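Local coordinates for putative sugar binding protein (Bacteroides vulgatus ATCC 8482, PDB 3KEZ) that probably binds sugars at the bacterial outer membrane as a SusD-family nutrient-binding protein, and carries a calcium ion, at residues K192-R195 with W196-M199; L233-N236 with E237-P240; D246-A249 with S250-G253; E270-G273 with Y274-Y278; Q320-Q323 with G324-I327. One frame throughout, in Å; residues are numbered along the deposited sequence.

Contact 1 (K192-R195 with W196-M199); sequences KVNR and WAAM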
loop_
_atom_site.group_PDB
_atom_site.type_symbol
_atom_site.label_atom_id
_atom_site.label_comp_id
_atom_site.label_asym_id
_atom_site.label_seq_id
_atom_site.Cartn_x
_atom_site.Cartn_y
_atom_site.Cartn_z
ATOM N N LYS A 192 -6.382 9.301 9.878
ATOM C CA LYS A 192 -5.348 8.783 10.801
ATOM C C LYS A 192 -5.384 7.252 10.887
ATOM O O LYS A 192 -6.406 6.637 10.588
ATOM C CB LYS A 192 -5.512 9.424 12.184
ATOM C CG LYS A 192 -5.349 10.961 12.131
ATOM C CD LYS A 192 -5.350 11.602 13.509
ATOM C CE LYS A 192 -5.304 13.124 13.396
ATOM N NZ LYS A 192 -4.502 13.521 12.216
ATOM N N VAL A 193 -4.269 6.645 11.307
ATOM C CA VAL A 193 -4.227 5.182 11.528
ATOM C C VAL A 193 -4.933 4.805 12.792
ATOM O O VAL A 193 -4.758 5.471 13.827
ATOM C CB VAL A 193 -2.771 4.670 11.563
ATOM C CG1 VAL A 193 -2.728 3.191 11.865
ATOM C CG2 VAL A 193 -2.156 4.987 10.252
ATOM N N ASN A 194 -5.768 3.768 12.706
ATOM C CA ASN A 194 -6.431 3.192 13.902
ATOM C C ASN A 194 -6.149 1.694 14.080
ATOM O O ASN A 194 -5.363 1.111 13.325
ATOM C CB ASN A 194 -7.933 3.567 13.993
ATOM C CG ASN A 194 -8.789 2.754 13.108
ATOM O OD1 ASN A 194 -8.316 1.812 12.513
ATOM N ND2 ASN A 194 -10.097 3.085 13.039
ATOM N N ARG A 195 -6.717 1.078 15.122
ATOM C CA ARG A 195 -6.361 -0.306 15.412
ATOM C C ARG A 195 -6.589 -1.255 14.216
ATOM O O ARG A 195 -5.743 -2.123 13.901
ATOM C CB ARG A 195 -7.109 -0.824 16.636
ATOM C CG ARG A 195 -6.601 -2.175 17.114
ATOM C CD ARG A 195 -7.354 -2.640 18.360
ATOM N NE ARG A 195 -7.336 -1.609 19.383
ATOM C CZ ARG A 195 -8.241 -1.476 20.351
ATOM N NH1 ARG A 195 -9.262 -2.325 20.448
ATOM N NH2 ARG A 195 -8.137 -0.475 21.218
ATOM N N TRP A 196 -7.725 -1.100 13.553
ATOM C CA TRP A 196 -8.125 -2.025 12.497
ATOM C C TRP A 196 -7.259 -1.865 11.244
ATOM O O TRP A 196 -6.865 -2.853 10.624
ATOM C CB TRP A 196 -9.625 -1.896 12.192
ATOM C CG TRP A 196 -10.436 -1.651 13.419
ATOM C CD1 TRP A 196 -11.230 -0.578 13.656
ATOM C CD2 TRP A 196 -10.484 -2.458 14.616
ATOM N NE1 TRP A 196 -11.794 -0.669 14.921
ATOM C CE2 TRP A 196 -11.356 -1.818 15.516
ATOM C CE3 TRP A 196 -9.874 -3.654 15.006
ATOM C CZ2 TRP A 196 -11.642 -2.334 16.778
ATOM C CZ3 TRP A 196 -10.144 -4.156 16.275
ATOM C CH2 TRP A 196 -11.033 -3.508 17.131
ATOM N N ALA A 197 -6.926 -0.623 10.890
ATOM C CA ALA A 197 -5.933 -0.367 9.830
ATOM C C ALA A 197 -4.610 -1.052 10.162
ATOM O O ALA A 197 -4.068 -1.798 9.341
ATOM C CB ALA A 197 -5.687 1.168 9.639
ATOM N N ALA A 198 -4.097 -0.835 11.363
ATOM C CA ALA A 198 -2.791 -1.455 11.738
ATOM C C ALA A 198 -2.855 -2.999 11.732
ATOM O O ALA A 198 -1.928 -3.636 11.269
ATOM C CB ALA A 198 -2.259 -0.944 13.084
HETATM N N MSE A 199 -3.952 -3.583 12.199
HETATM C CA MSE A 199 -4.106 -5.048 12.167
HETATM C C MSE A 199 -4.140 -5.571 10.717
HETATM O O MSE A 199 -3.590 -6.623 10.404
HETATM C CB MSE A 199 -5.352 -5.497 12.899
HETATM C CG MSE A 199 -5.308 -5.411 14.344
HETATM SE SE MSE A 199 -6.850 -6.332 15.107
HETATM C CE MSE A 199 -6.405 -6.104 17.006
#

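Contact 2 (L233-N236 with E237-P240); sequences LWTN and EEYP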
loop_
_atom_site.group_PDB
_atom_site.type_symbol
_atom_site.label_atom_id
_atom_site.label_comp_id
_atom_site.label_asym_id
_atom_site.label_seq_id
_atom_site.Cartn_x
_atom_site.Cartn_y
_atom_site.Cartn_z
ATOM N N LEU A 233 -17.957 -3.539 4.232
ATOM C CA LEU A 233 -17.646 -3.591 2.820
ATOM C C LEU A 233 -18.696 -2.783 2.058
ATOM O O LEU A 233 -19.913 -2.877 2.324
ATOM C CB LEU A 233 -17.642 -5.042 2.311
ATOM C CG LEU A 233 -16.545 -6.028 2.766
ATOM C CD1 LEU A 233 -16.812 -7.440 2.127
ATOM C CD2 LEU A 233 -15.190 -5.513 2.431
ATOM N N TRP A 234 -18.220 -1.967 1.130
ATOM C CA TRP A 234 -19.120 -1.237 0.222
ATOM C C TRP A 234 -20.014 -2.220 -0.518
ATOM O O TRP A 234 -19.522 -3.196 -1.086
ATOM C CB TRP A 234 -18.304 -0.420 -0.797
ATOM C CG TRP A 234 -17.635 0.797 -0.223
ATOM C CD1 TRP A 234 -18.132 1.647 0.740
ATOM C CD2 TRP A 234 -16.373 1.315 -0.592
ATOM N NE1 TRP A 234 -17.219 2.653 1.001
ATOM C CE2 TRP A 234 -16.128 2.459 0.202
ATOM C CE3 TRP A 234 -15.384 0.906 -1.495
ATOM C CZ2 TRP A 234 -14.972 3.190 0.093
ATOM C CZ3 TRP A 234 -14.255 1.642 -1.590
ATOM C CH2 TRP A 234 -14.054 2.771 -0.812
ATOM N N THR A 235 -21.320 -1.973 -0.527
ATOM C CA THR A 235 -22.238 -2.843 -1.258
ATOM C C THR A 235 -21.961 -2.805 -2.769
ATOM O O THR A 235 -21.296 -1.896 -3.289
ATOM C CB THR A 235 -23.700 -2.456 -1.041
ATOM O OG1 THR A 235 -23.928 -1.180 -1.644
ATOM C CG2 THR A 235 -24.054 -2.390 0.466
ATOM N N ASN A 236 -22.472 -3.801 -3.469
ATOM C CA ASN A 236 -22.426 -3.809 -4.938
ATOM C C ASN A 236 -22.984 -2.494 -5.502
ATOM O O ASN A 236 -22.403 -1.892 -6.384
ATOM C CB ASN A 236 -23.215 -5.015 -5.437
ATOM C CG ASN A 236 -23.283 -5.107 -6.920
ATOM O OD1 ASN A 236 -24.259 -4.634 -7.523
ATOM N ND2 ASN A 236 -22.288 -5.754 -7.536
ATOM N N GLU A 237 -24.101 -2.033 -4.947
ATOM C CA GLU A 237 -24.699 -0.748 -5.345
ATOM C C GLU A 237 -23.847 0.503 -5.056
ATOM O O GLU A 237 -23.798 1.422 -5.868
ATOM C CB GLU A 237 -26.067 -0.596 -4.679
ATOM C CG GLU A 237 -26.858 0.566 -5.219
ATOM C CD GLU A 237 -28.277 0.583 -4.729
ATOM O OE1 GLU A 237 -28.791 -0.495 -4.331
ATOM O OE2 GLU A 237 -28.891 1.676 -4.765
ATOM N N GLU A 238 -23.175 0.524 -3.915
ATOM C CA GLU A 238 -22.327 1.647 -3.508
ATOM C C GLU A 238 -21.017 1.709 -4.280
ATOM O O GLU A 238 -20.469 2.799 -4.509
ATOM C CB GLU A 238 -21.983 1.508 -2.034
ATOM C CG GLU A 238 -23.148 1.790 -1.108
ATOM C CD GLU A 238 -22.965 1.274 0.320
ATOM O OE1 GLU A 238 -22.014 0.520 0.619
ATOM O OE2 GLU A 238 -23.824 1.620 1.158
ATOM N N TYR A 239 -20.510 0.549 -4.680
ATOM C CA TYR A 239 -19.099 0.424 -5.092
ATOM C C TYR A 239 -18.644 1.437 -6.145
ATOM O O TYR A 239 -17.587 2.049 -5.986
ATOM C CB TYR A 239 -18.803 -0.978 -5.577
ATOM C CG TYR A 239 -17.346 -1.319 -5.643
ATOM C CD1 TYR A 239 -16.589 -1.074 -6.797
ATOM C CD2 TYR A 239 -16.727 -1.926 -4.583
ATOM C CE1 TYR A 239 -15.248 -1.450 -6.879
ATOM C CE2 TYR A 239 -15.408 -2.282 -4.640
ATOM C CZ TYR A 239 -14.659 -2.051 -5.792
ATOM O OH TYR A 239 -13.349 -2.428 -5.808
ATOM N N PRO A 240 -19.443 1.641 -7.207
ATOM C CA PRO A 240 -18.953 2.523 -8.274
ATOM C C PRO A 240 -18.680 3.970 -7.821
ATOM O O PRO A 240 -17.824 4.618 -8.404
ATOM C CB PRO A 240 -20.076 2.473 -9.305
ATOM C CG PRO A 240 -20.784 1.172 -9.055
ATOM C CD PRO A 240 -20.705 0.976 -7.565
HETATM O O HOH W 1 -21.603 -0.795 2.946
#

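Contact 3 (D246-A249 with S250-G253); sequences DASA and SNPG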
loop_
_atom_site.group_PDB
_atom_site.type_symbol
_atom_site.label_atom_id
_atom_site.label_comp_id
_atom_site.label_asym_id
_atom_site.label_seq_id
_atom_site.Cartn_x
_atom_site.Cartn_y
_atom_site.Cartn_z
ATOM N N ASP A 246 -17.300 11.127 1.556
ATOM C CA ASP A 246 -16.452 11.616 2.622
ATOM C C ASP A 246 -16.957 10.875 3.864
ATOM O O ASP A 246 -18.037 11.159 4.384
ATOM C CB ASP A 246 -16.562 13.141 2.730
ATOM C CG ASP A 246 -15.215 13.832 3.038
ATOM O OD1 ASP A 246 -14.154 13.159 3.239
ATOM O OD2 ASP A 246 -15.240 15.077 3.106
ATOM N N ALA A 247 -16.209 9.844 4.251
ATOM C CA ALA A 247 -16.606 8.948 5.327
ATOM C C ALA A 247 -16.559 9.675 6.680
ATOM O O ALA A 247 -15.766 10.594 6.859
ATOM C CB ALA A 247 -15.695 7.678 5.328
ATOM N N SER A 248 -17.431 9.274 7.599
ATOM C CA SER A 248 -17.439 9.793 8.960
ATOM C C SER A 248 -17.745 8.663 9.935
ATOM O O SER A 248 -18.066 7.539 9.521
ATOM C CB SER A 248 -18.543 10.862 9.075
ATOM O OG SER A 248 -19.820 10.256 8.992
ATOM N N ALA A 249 -17.701 8.972 11.233
ATOM C CA ALA A 249 -17.908 7.956 12.270
ATOM C C ALA A 249 -19.255 7.287 12.103
ATOM O O ALA A 249 -19.356 6.072 12.255
ATOM C CB ALA A 249 -17.770 8.574 13.702
ATOM N N SER A 250 -20.290 8.073 11.776
ATOM C CA SER A 250 -21.630 7.532 11.514
ATOM C C SER A 250 -21.755 6.775 10.198
ATOM O O SER A 250 -22.627 5.938 10.059
ATOM C CB SER A 250 -22.715 8.652 11.562
ATOM O OG SER A 250 -22.463 9.668 10.589
ATOM N N ASN A 251 -20.902 7.074 9.218
ATOM C CA ASN A 251 -20.863 6.294 7.956
ATOM C C ASN A 251 -19.456 6.002 7.532
ATOM O O ASN A 251 -18.959 6.659 6.643
ATOM C CB ASN A 251 -21.501 7.094 6.840
ATOM C CG ASN A 251 -22.864 7.461 7.162
ATOM O OD1 ASN A 251 -23.678 6.582 7.426
ATOM N ND2 ASN A 251 -23.148 8.770 7.209
ATOM N N PRO A 252 -18.800 5.030 8.175
ATOM C CA PRO A 252 -17.351 4.873 7.892
ATOM C C PRO A 252 -16.984 4.306 6.547
ATOM O O PRO A 252 -15.816 4.411 6.126
ATOM C CB PRO A 252 -16.867 3.912 8.964
ATOM C CG PRO A 252 -17.962 3.666 9.868
ATOM C CD PRO A 252 -19.228 4.296 9.370
ATOM N N GLY A 253 -17.933 3.639 5.889
ATOM C CA GLY A 253 -17.575 2.881 4.710
ATOM C C GLY A 253 -16.596 1.765 5.051
ATOM O O GLY A 253 -16.673 1.145 6.131
HETATM O O HOH W 2 -20.538 10.897 11.895
HETATM O O HOH W 3 -20.966 3.833 12.037
#

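Contact 4 (E270-G273 with Y274-Y278); sequences ESMG and YLNSY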
loop_
_atom_site.group_PDB
_atom_site.type_symbol
_atom_site.label_atom_id
_atom_site.label_comp_id
_atom_site.label_asym_id
_atom_site.label_seq_id
_atom_site.Cartn_x
_atom_site.Cartn_y
_atom_site.Cartn_z
ATOM N N GLU A 270 0.861 15.537 -9.523
ATOM C CA GLU A 270 1.489 14.194 -9.549
ATOM C C GLU A 270 0.817 13.208 -8.582
ATOM O O GLU A 270 1.312 12.108 -8.361
ATOM C CB GLU A 270 2.999 14.282 -9.305
ATOM C CG GLU A 270 3.707 15.091 -10.374
ATOM C CD GLU A 270 5.215 14.951 -10.360
ATOM O OE1 GLU A 270 5.786 14.733 -9.270
ATOM O OE2 GLU A 270 5.813 15.092 -11.454
ATOM N N SER A 271 -0.350 13.580 -8.069
ATOM C CA SER A 271 -1.129 12.720 -7.182
ATOM C C SER A 271 -1.875 11.642 -7.987
ATOM O O SER A 271 -2.090 11.798 -9.188
ATOM C CB SER A 271 -2.158 13.569 -6.419
ATOM O OG SER A 271 -3.194 13.993 -7.300
HETATM N N MSE A 272 -2.295 10.582 -7.317
HETATM C CA MSE A 272 -3.020 9.470 -7.982
HETATM C C MSE A 272 -4.257 9.954 -8.716
HETATM O O MSE A 272 -4.567 9.468 -9.818
HETATM C CB MSE A 272 -3.373 8.361 -6.983
HETATM C CG MSE A 272 -2.158 7.667 -6.353
HETATM SE SE MSE A 272 -1.184 6.728 -7.698
HETATM C CE MSE A 272 -2.319 5.131 -7.926
ATOM N N GLY A 273 -4.950 10.930 -8.117
ATOM C CA GLY A 273 -6.152 11.490 -8.691
ATOM C C GLY A 273 -5.902 12.094 -10.055
ATOM O O GLY A 273 -6.739 11.973 -10.949
ATOM N N TYR A 274 -4.757 12.756 -10.212
ATOM C CA TYR A 274 -4.398 13.348 -11.504
ATOM C C TYR A 274 -3.690 12.345 -12.434
ATOM O O TYR A 274 -3.812 12.443 -13.652
ATOM C CB TYR A 274 -3.528 14.578 -11.294
ATOM C CG TYR A 274 -3.737 15.692 -12.288
ATOM C CD1 TYR A 274 -4.841 16.539 -12.209
ATOM C CD2 TYR A 274 -2.803 15.924 -13.289
ATOM C CE1 TYR A 274 -5.012 17.590 -13.138
ATOM C CE2 TYR A 274 -2.974 16.956 -14.207
ATOM C CZ TYR A 274 -4.063 17.783 -14.120
ATOM O OH TYR A 274 -4.178 18.791 -15.036
ATOM N N LEU A 275 -2.951 11.376 -11.893
ATOM C CA LEU A 275 -2.249 10.431 -12.789
ATOM C C LEU A 275 -3.226 9.440 -13.431
ATOM O O LEU A 275 -3.050 9.040 -14.587
ATOM C CB LEU A 275 -1.139 9.675 -12.056
ATOM C CG LEU A 275 0.014 10.521 -11.490
ATOM C CD1 LEU A 275 0.860 9.660 -10.560
ATOM C CD2 LEU A 275 0.828 11.118 -12.613
ATOM N N ASN A 276 -4.297 9.105 -12.711
ATOM C CA ASN A 276 -5.195 8.020 -13.144
ATOM C C ASN A 276 -6.443 8.562 -13.784
ATOM O O ASN A 276 -7.532 8.196 -13.392
ATOM C CB ASN A 276 -5.558 7.141 -11.923
ATOM C CG ASN A 276 -4.400 6.235 -11.490
ATOM O OD1 ASN A 276 -4.348 5.064 -11.894
ATOM N ND2 ASN A 276 -3.462 6.776 -10.672
ATOM N N SER A 277 -6.290 9.485 -14.735
ATOM C CA SER A 277 -7.446 10.153 -15.330
ATOM C C SER A 277 -7.071 10.754 -16.661
ATOM O O SER A 277 -5.979 11.290 -16.822
ATOM C CB SER A 277 -7.992 11.282 -14.432
ATOM O OG SER A 277 -8.861 12.149 -15.161
ATOM N N TYR A 278 -7.995 10.690 -17.615
ATOM C CA TYR A 278 -7.725 11.282 -18.914
ATOM C C TYR A 278 -8.010 12.789 -18.866
ATOM O O TYR A 278 -7.741 13.499 -19.841
ATOM C CB TYR A 278 -8.470 10.560 -20.054
ATOM C CG TYR A 278 -9.962 10.532 -19.944
ATOM C CD1 TYR A 278 -10.720 11.672 -20.216
ATOM C CD2 TYR A 278 -10.614 9.377 -19.591
ATOM C CE1 TYR A 278 -12.097 11.647 -20.125
ATOM C CE2 TYR A 278 -11.986 9.329 -19.502
ATOM C CZ TYR A 278 -12.717 10.465 -19.759
ATOM O OH TYR A 278 -14.069 10.422 -19.673
#

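Contact 5 (Q320-Q323 with G324-I327); sequences QPQQ and GENI. With CA (calcium ion), chain C.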
loop_
_atom_site.group_PDB
_atom_site.type_symbol
_atom_site.label_atom_id
_atom_site.label_comp_id
_atom_site.label_asym_id
_atom_site.label_seq_id
_atom_site.Cartn_x
_atom_site.Cartn_y
_atom_site.Cartn_z
ATOM N N GLN A 320 -11.591 9.435 -6.723
ATOM C CA GLN A 320 -12.735 10.285 -7.055
ATOM C C GLN A 320 -12.685 11.471 -6.111
ATOM O O GLN A 320 -12.557 11.309 -4.910
ATOM C CB GLN A 320 -14.060 9.497 -6.934
ATOM C CG GLN A 320 -14.108 8.310 -7.936
ATOM C CD GLN A 320 -15.336 7.443 -7.824
ATOM O OE1 GLN A 320 -16.247 7.769 -7.077
ATOM N NE2 GLN A 320 -15.370 6.320 -8.585
ATOM N N PRO A 321 -12.719 12.674 -6.661
ATOM C CA PRO A 321 -12.687 13.812 -5.750
ATOM C C PRO A 321 -13.945 13.853 -4.874
ATOM O O PRO A 321 -15.016 13.376 -5.288
ATOM C CB PRO A 321 -12.663 15.009 -6.705
ATOM C CG PRO A 321 -13.380 14.514 -7.939
ATOM C CD PRO A 321 -13.010 13.063 -8.051
ATOM N N GLN A 322 -13.796 14.390 -3.675
ATOM C CA GLN A 322 -14.938 14.695 -2.801
ATOM C C GLN A 322 -15.669 15.926 -3.354
ATOM O O GLN A 322 -15.188 16.568 -4.283
ATOM C CB GLN A 322 -14.465 14.883 -1.343
ATOM C CG GLN A 322 -14.180 13.538 -0.614
ATOM C CD GLN A 322 -12.991 12.740 -1.221
ATOM O OE1 GLN A 322 -11.943 13.310 -1.611
ATOM N NE2 GLN A 322 -13.152 11.415 -1.294
ATOM N N GLN A 323 -16.843 16.253 -2.829
ATOM C CA GLN A 323 -17.666 17.259 -3.494
ATOM C C GLN A 323 -16.981 18.602 -3.533
ATOM O O GLN A 323 -16.470 19.085 -2.542
ATOM C CB GLN A 323 -19.069 17.408 -2.881
ATOM C CG GLN A 323 -20.022 18.320 -3.739
ATOM C CD GLN A 323 -20.300 17.779 -5.157
ATOM O OE1 GLN A 323 -20.112 18.469 -6.147
ATOM N NE2 GLN A 323 -20.757 16.537 -5.239
ATOM N N GLY A 324 -16.994 19.199 -4.707
ATOM C CA GLY A 324 -16.381 20.490 -4.909
ATOM C C GLY A 324 -14.924 20.427 -5.270
ATOM O O GLY A 324 -14.383 21.433 -5.653
ATOM N N GLU A 325 -14.292 19.258 -5.187
ATOM C CA GLU A 325 -12.828 19.176 -5.357
ATOM C C GLU A 325 -12.410 18.860 -6.777
ATOM O O GLU A 325 -13.145 18.252 -7.530
ATOM C CB GLU A 325 -12.252 18.081 -4.485
ATOM C CG GLU A 325 -12.288 18.362 -3.052
ATOM C CD GLU A 325 -11.599 17.272 -2.255
ATOM O OE1 GLU A 325 -11.531 16.108 -2.756
ATOM O OE2 GLU A 325 -11.117 17.593 -1.141
ATOM N N ASN A 326 -11.204 19.272 -7.126
ATOM C CA ASN A 326 -10.564 18.840 -8.363
ATOM C C ASN A 326 -10.115 17.371 -8.183
ATOM O O ASN A 326 -9.903 16.928 -7.069
ATOM C CB ASN A 326 -9.349 19.745 -8.632
ATOM C CG ASN A 326 -8.736 19.529 -10.001
ATOM O OD1 ASN A 326 -7.851 18.677 -10.183
ATOM N ND2 ASN A 326 -9.168 20.338 -10.970
ATOM N N ILE A 327 -9.972 16.625 -9.268
ATOM C CA ILE A 327 -9.412 15.253 -9.167
ATOM C C ILE A 327 -8.032 15.258 -8.488
ATOM O O ILE A 327 -7.626 14.271 -7.867
ATOM C CB ILE A 327 -9.305 14.548 -10.526
ATOM C CG1 ILE A 327 -8.514 15.386 -11.546
ATOM C CG2 ILE A 327 -10.704 14.194 -11.048
ATOM C CD1 ILE A 327 -8.167 14.639 -12.827
HETATM CA CA CA C . -10.090 15.055 -1.000
HETATM O O HOH W 4 -17.665 17.414 -7.251
HETATM O O HOH W 5 -11.651 15.627 0.992
#

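Contact 1 (K192-R195 with W196-M199)
One face of the Trp196 indole is covered by the aliphatic part of Arg195. CB of Arg195 lies above the centre of the ring system, and Arg195 CD stands 4.2 Å from the centroid of the Trp196 six-membered ring, only 28° off its normal, which identifies a CH-pi contact. Whereas these methylenes lie over the ring, the guanidinium, its plane steeply tilted to the indole, meets Trp196 CH2 obliquely. The amide of Asn194 reaches the pyrrole side of the ring at an oblique angle, its plane nearly perpendicular to the indole.

Asn194 is the N-cap residue of helix 195-209, and its side-chain oxygen does the capping. With chi1 at 79°, the carboxamide of Asn194 folds back over the first turn, and OD1 of Asn194 accepts from Ala197 N at 3.2 Å in an almost straight bond (176° at the hydrogen). A second, weak bond runs to the same OD1 from Trp196 N at 3.1 Å. One side-chain oxygen thus serves two N-H groups of the first turn, Ala197 N firmly and Trp196 N weakly. The main chain takes over with Ala198 N to Asn194 O (3.0 Å) and Met199 N to Arg195 O (2.9 Å). CE of Met199, a selenomethionine, lies 3.8 Å from Arg195 CD.

Asn194 ND2, Trp196 NE1 and Arg195 NH2 bond to the carbonyls of Asp187, Gly186 and Leu184, tying the cap to the loop before it. Trp196 and Met199 pack on helix 212-229, Ala198 on helices 166-183 and 109-134, and Ala197 and Val193 on strand 255-259.

Contact 2 (L233-N236 with E237-P240)
Thr235 and Glu238 are brought together by two first torsions. At Thr235, chi1 of 67° puts OG1 between the backbone N and the carbonyl carbon, pointing at the following turn; at Glu238, chi1 of -72° and an extended chain carry the carboxylate back past the threonine. The two residues then exchange bonds: Glu238 N donates to Thr235 OG1 at 2.9 Å, and Thr235 N donates to Glu238 OE1 at 2.8 Å. This reciprocal side-chain to main-chain pairing, in a Thr-x-x-Glu sequence, has the reciprocal bonds of a capping box, just ahead of the short, weakly bonded helix 239-242. The turn is completed by Tyr239 N, which bonds to Thr235 O at 2.9 Å.

The amide of Thr235 meets OE1 from above the carboxylate, 41° out of its plane. OE1 has a second partner in a water that donates to it at 2.7 Å and also donates to Leu233 O at 2.8 Å, so two donors fix the position of this oxygen. The same Glu238 OE1 lies near the plane of the Trp234 ring, 4.0 Å from CD1 at its edge, with carboxylate and indole close to perpendicular. Tyr239 CD2 approaches Trp234 CB at 4.4 Å, a loose apolar touch.

Farther out, Trp243 makes edge-to-face stacks with both Trp234 and Tyr239, and Tyr239 OH bonds to Glu391. Leu233 packs on helices 337-350 and 354-368, while Trp234 and Tyr239 lean on Arg336 of strand 332-336.

Contact 3 (D246-A249 with S250-G253)
Between Ser248 and Asn251 the chain reverses direction through Ala249 and Ser250, whose backbone angles are both near helical values, and Ser248 N donates back across the reversal to Asn251 O at 3.2 Å, arriving from 65° above the carbonyl plane. The two serine hydroxyls lie on one side of the turn. Each has OG between its backbone N and carbonyl carbon (chi1 69° at Ser248, 60° at Ser250), and one water joins them, 3.1 Å from Ser248 OG and 2.6 Å from Ser250 OG. That water also accepts from Ser250 N at 2.8 Å, which pins it to the main chain. The backbone angles at the two corners are close to those of a type I turn, set in the loop that leads from helix 239-242 to strand 255-259. On the flank away from the serine hydroxyls a second water donates to Ala249 O at 2.8 Å and weakly to Ser250 O. Ala247 CB rests 3.4 Å from Pro252 O, and the ring of Pro252 lies along the turn with CD 3.4 Å from Ala249 O. Pro252 touches Phe188 and Tyr231. At the other end, Lys190 reaches in to form a salt bridge with Asp246 and a hydrogen bond with Ala247 O.

Contact 4 (E270-G273 with Y274-Y278)
Met272 O receives two bonds from a single residue: Asn276 N at 2.9 Å and Asn276 ND2 at 3.0 Å. The first is the ordinary helical bond of the last turn. The second comes from the side chain, swung back by a chi1 of -74°, with the oxygen lying close to the plane of the asparagine amide. Asn276 is also the first residue to leave helical backbone angles, so its own amide side chain doubles the bond that ends the helix. The selenomethionine Met272 runs beside it, its chain bent at chi2 and chi3 so that CE comes 3.4 Å from Asn276 ND2.

The next carbonyl back, Ser271 O, is held by Leu275 N at 2.9 Å and weakly by Tyr274 N at 3.0 Å. Leu275 lies across this start of the helix, with CD1 3.3 Å from Glu270 O, while Ser277 CB settles 3.8 Å from Gly273 O beyond the other end.

Ser271 occupies the N-cap position. Its OG lies in hydrogen-bonding contact with the carbonyls of Thr328 and Gly268, which must share its one hydrogen, and this fastens the one-turn helix to the chain beside the calcium site; the Ser271 side chain is about 5 Å from that of the calcium ligand Asn261. Glu270 forms a salt bridge with Arg63, and Tyr274 makes an edge-to-face stack with Tyr281. On the side of Met272 and Leu275 the helix packs against Tyr46 of helix 43-50, and Met272 and Asn276 together meet Met284 of strand 284-286.

Contact 5 (Q320-Q323 with G324-I327)
Glu325 OE1 is gripped from two directions: the calcium ion binds it at 2.5 Å, and Gln322 N donates to it at 3.0 Å from above the carboxylate, 41° out of its plane. The other oxygen, Glu325 OE2, also reaches calcium, at 2.7 Å, making the carboxylate a bidentate ligand. Gln322 supplies OE1 at 2.6 Å from the calcium, its chain bent at chi2 to bring the amide alongside the glutamate, and the amide and carboxylate planes stand 85° apart. The two OE1 atoms are close to one another because both bind the metal, whose positive charge probably offsets their mutual repulsion. Gln322 NE2 is held by Asn245 O, which fixes how the amide is rotated and so aims OE1.

What sets the two ligands side by side in this SusD-family protein is a type II beta turn from Gln322 to Glu325, closed by Glu325 N on Gln322 O at 3.0 Å. Gly324 takes its third position with phi 88°, where a CB would collide with Gln323 O. A water bridges Gly324 N and, weakly, Gln323 OE1 at the exposed tip.

Behind the turn, Pro321 backs the glutamate: Pro321 CB lies 3.4 Å from Glu325 O, and Pro321 CD rests 3.9 Å from Ile327 CG2, the two side chains pointing the same way. A water at 2.6 Å from the calcium completes seven ligand atoms with Asn261 O, Asp329 O and Asn331 OD1.

The five contacts follow one another along the chain in the order 1 to 5. Contact 5 is the hub on the calcium side. It meets contact 4, with centres about 12 Å apart, where Ile327 packs on Gly273, Tyr274 and Ser277; contact 3, where Gln322 meets Asp246; and contact 2, where Gln320 probably hydrogen-bonds to Pro240 O. Contacts 2 and 3 also touch, through Trp234 and Gly253. Contact 1 touches none of them; contact 3 is its nearest neighbour, about 8 Å away between closest atoms. Contacts 2, 3 and 4 thus each meet the calcium-binding loop of contact 5, while contact 1 stands apart at the start of helix 195-209.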